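Local coordinates for uncharacterized protein MG296 homolog (Mycoplasma pneumoniae, PDB 2I15), which is of unknown function but belongs to the Mg296 family and folds as an all-alpha protein, at the interface of chains A and B. Numbering follows the deposited sequence. Chains: chain A/B, Hypothetical protein MG296 homolog.

The interface of chains A and B. Residues chain A 96, 99, 125, 129; chain B 10-11, 13-14, 17.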
ATOM      1  N   CYS A  96       9.574  -2.863   8.283  1.00 28.88           N
ATOM      2  CA  CYS A  96       8.446  -2.473   9.121  1.00 26.47           C
ATOM      3  C   CYS A  96       7.227  -2.204   8.263  1.00 24.34           C
ATOM      4  O   CYS A  96       6.085  -2.327   8.723  1.00 25.22           O
ATOM      5  CB  CYS A  96       8.773  -1.202   9.897  1.00 24.14           C
ATOM      6  SG  CYS A  96       9.891  -1.434  11.264  1.00 30.40           S
ATOM      7  N   PHE A  99       5.509  -5.586   7.760  1.00 14.73           N
ATOM      8  CA  PHE A  99       4.846  -6.065   8.970  1.00 15.12           C
ATOM      9  C   PHE A  99       3.502  -5.337   9.105  1.00 15.70           C
ATOM     10  O   PHE A  99       2.477  -5.944   9.444  1.00 15.91           O
ATOM     11  CB  PHE A  99       5.685  -5.746  10.199  1.00 26.16           C
ATOM     12  CG  PHE A  99       5.144  -6.336  11.477  1.00 28.45           C
ATOM     13  CD1 PHE A  99       5.399  -7.664  11.803  1.00 27.76           C
ATOM     14  CD2 PHE A  99       4.403  -5.555  12.371  1.00 28.12           C
ATOM     15  CE1 PHE A  99       4.934  -8.212  13.000  1.00 27.98           C
ATOM     16  CE2 PHE A  99       3.932  -6.098  13.574  1.00 27.63           C
ATOM     17  CZ  PHE A  99       4.199  -7.428  13.885  1.00 26.28           C
ATOM     18  N   LEU A 125       0.579   5.239  14.589  1.00 39.91           N
ATOM     19  CA  LEU A 125       1.347   4.029  14.310  1.00 40.71           C
ATOM     20  C   LEU A 125       2.521   4.354  13.389  1.00 42.15           C
ATOM     21  O   LEU A 125       3.673   4.074  13.718  1.00 41.30           O
ATOM     22  CB  LEU A 125       0.447   2.990  13.631  1.00 39.15           C
ATOM     23  CG  LEU A 125       0.898   1.543  13.368  1.00 39.37           C
ATOM     24  CD1 LEU A 125       2.266   1.478  12.667  1.00 37.36           C
ATOM     25  CD2 LEU A 125       0.925   0.799  14.680  1.00 39.65           C
ATOM     26  N   PHE A 129       6.661   4.514  14.442  1.00 42.68           N
ATOM     27  CA  PHE A 129       7.555   3.649  13.678  1.00 41.60           C
ATOM     28  C   PHE A 129       7.533   4.298  12.294  1.00 40.87           C
ATOM     29  O   PHE A 129       6.528   4.888  11.905  1.00 42.71           O
ATOM     30  CB  PHE A 129       6.999   2.221  13.660  1.00 35.71           C
ATOM     31  CG  PHE A 129       6.521   1.755  15.005  1.00 34.04           C
ATOM     32  CD1 PHE A 129       5.198   1.939  15.382  1.00 34.07           C
ATOM     33  CD2 PHE A 129       7.415   1.227  15.940  1.00 34.75           C
ATOM     34  CE1 PHE A 129       4.767   1.608  16.671  1.00 32.62           C
ATOM     35  CE2 PHE A 129       6.990   0.896  17.234  1.00 33.75           C
ATOM     36  CZ  PHE A 129       5.661   1.093  17.590  1.00 33.46           C
TER
ATOM     37  N   GLN B  10      13.434  -1.642  15.581  1.00 57.55           N
ATOM     38  CA  GLN B  10      12.208  -0.981  15.146  1.00 56.23           C
ATOM     39  C   GLN B  10      11.144  -2.033  14.857  1.00 53.79           C
ATOM     40  O   GLN B  10       9.968  -1.835  15.163  1.00 53.53           O
ATOM     41  CB  GLN B  10      12.445  -0.128  13.894  1.00 74.96           C
ATOM     42  CG  GLN B  10      11.234   0.722  13.517  1.00 79.07           C
ATOM     43  CD  GLN B  10      11.454   1.595  12.288  1.00 82.49           C
ATOM     44  OE1 GLN B  10      12.413   2.370  12.226  1.00 84.51           O
ATOM     45  NE2 GLN B  10      10.554   1.484  11.308  1.00 82.06           N
ATOM     46  N   LEU B  11      11.561  -3.159  14.280  1.00 32.61           N
ATOM     47  CA  LEU B  11      10.623  -4.224  13.957  1.00 29.99           C
ATOM     48  C   LEU B  11      10.057  -4.718  15.263  1.00 30.18           C
ATOM     49  O   LEU B  11       8.846  -4.655  15.502  1.00 29.94           O
ATOM     50  CB  LEU B  11      11.331  -5.371  13.231  1.00 31.89           C
ATOM     51  CG  LEU B  11      10.673  -5.949  11.971  1.00 31.08           C
ATOM     52  CD1 LEU B  11      10.729  -7.463  12.020  1.00 29.97           C
ATOM     53  CD2 LEU B  11       9.233  -5.485  11.839  1.00 29.30           C
ATOM     54  N   ALA B  13       9.934  -3.525  18.281  1.00 33.78           N
ATOM     55  CA  ALA B  13       9.075  -2.591  19.019  1.00 33.64           C
ATOM     56  C   ALA B  13       7.677  -2.430  18.426  1.00 33.56           C
ATOM     57  O   ALA B  13       6.712  -2.149  19.145  1.00 32.36           O
ATOM     58  CB  ALA B  13       9.744  -1.228  19.127  1.00 17.76           C
ATOM     59  N   LEU B  14       7.579  -2.602  17.112  1.00 38.89           N
ATOM     60  CA  LEU B  14       6.310  -2.475  16.407  1.00 37.93           C
ATOM     61  C   LEU B  14       5.487  -3.730  16.687  1.00 39.29           C
ATOM     62  O   LEU B  14       4.278  -3.656  16.947  1.00 38.01           O
ATOM     63  CB  LEU B  14       6.567  -2.326  14.903  1.00 30.50           C
ATOM     64  CG  LEU B  14       5.511  -1.757  13.955  1.00 27.31           C
ATOM     65  CD1 LEU B  14       5.809  -2.291  12.576  1.00 26.94           C
ATOM     66  CD2 LEU B  14       4.116  -2.142  14.359  1.00 28.02           C
ATOM     67  N   PHE B  17       4.387  -3.681  20.148  1.00 33.21           N
ATOM     68  CA  PHE B  17       3.230  -2.805  20.187  1.00 32.52           C
ATOM     69  C   PHE B  17       1.897  -3.453  19.782  1.00 31.72           C
ATOM     70  O   PHE B  17       0.970  -3.515  20.585  1.00 32.08           O
ATOM     71  CB  PHE B  17       3.513  -1.586  19.302  1.00 34.81           C
ATOM     72  CG  PHE B  17       2.424  -0.569  19.312  1.00 34.24           C
ATOM     73  CD1 PHE B  17       2.133   0.142  20.470  1.00 32.62           C
ATOM     74  CD2 PHE B  17       1.655  -0.351  18.173  1.00 33.45           C
ATOM     75  CE1 PHE B  17       1.088   1.050  20.494  1.00 31.85           C
ATOM     76  CE2 PHE B  17       0.612   0.554  18.193  1.00 31.64           C
ATOM     77  CZ  PHE B  17       0.324   1.255  19.351  1.00 31.37           C
TER
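The first helix of chain B, residues 9-23, lies against chain A where helix 92-113, helix 120-128 and the non-helical residue A:Phe129 just after it come together. B:Leu14 sits at the middle of the patch, between two aromatic rings of chain A. The ring of A:Phe129 meets the B helix with one face. B:Leu14 CA lies over that face, 3.9 Å from the A:Phe129 ring centroid and shifted toward the rim, as a CH-pi contact. The side chain of B:Leu14 continues across the ring, with CG 3.8 Å from A:Phe129 CG. The first torsion of A:Phe129 (chi1 -45°) sets CG beside the backbone N and lays the ring along the helix backbone of chain B.

Both methyls of B:Leu14 reach A:Phe99. B:Leu14 CD1 comes to 3.6 Å from A:Phe99 CD2, and B:Leu14 CD2 touches the same CD2-CE2 side of the ring. The two side chains run past each other in opposite directions. B:Leu11 adds its CD2 methyl near A:Phe99 CB.

One turn further along, B:Phe17 fills the other end of the patch. B:Phe17 CB lies 3.8 Å from A:Phe129 CZ. CG of B:Phe17 is anti to the backbone N (chi1 -177°), which carries the ring toward A:Leu125.

At the opposite end, the thiol of A:Cys96 faces the start of the B helix. A:Cys96 SG lies 3.9 Å from B:Leu11 CA. It also lies alongside B:Gln10, but B:Gln10 is poorly ordered, so the position of its side chain against A:Cys96 SG is doubtful. B:Ala13 borders the A:Phe129 ring with its methyl.

The contacts between these residues are mainly apolar, through carbon and sulfur, and 311 Å² of surface is hidden here. The patch belongs to a larger interface without exact two-fold symmetry. The structure alone does not show whether this pairing forms in the cell. The A:Leu125 CD2 methyl meets the CD2-CE2 side of the B:Phe17 ring, 3.5 Å from B:Phe17 CE2 and 3.7 Å from B:Phe17 CD2.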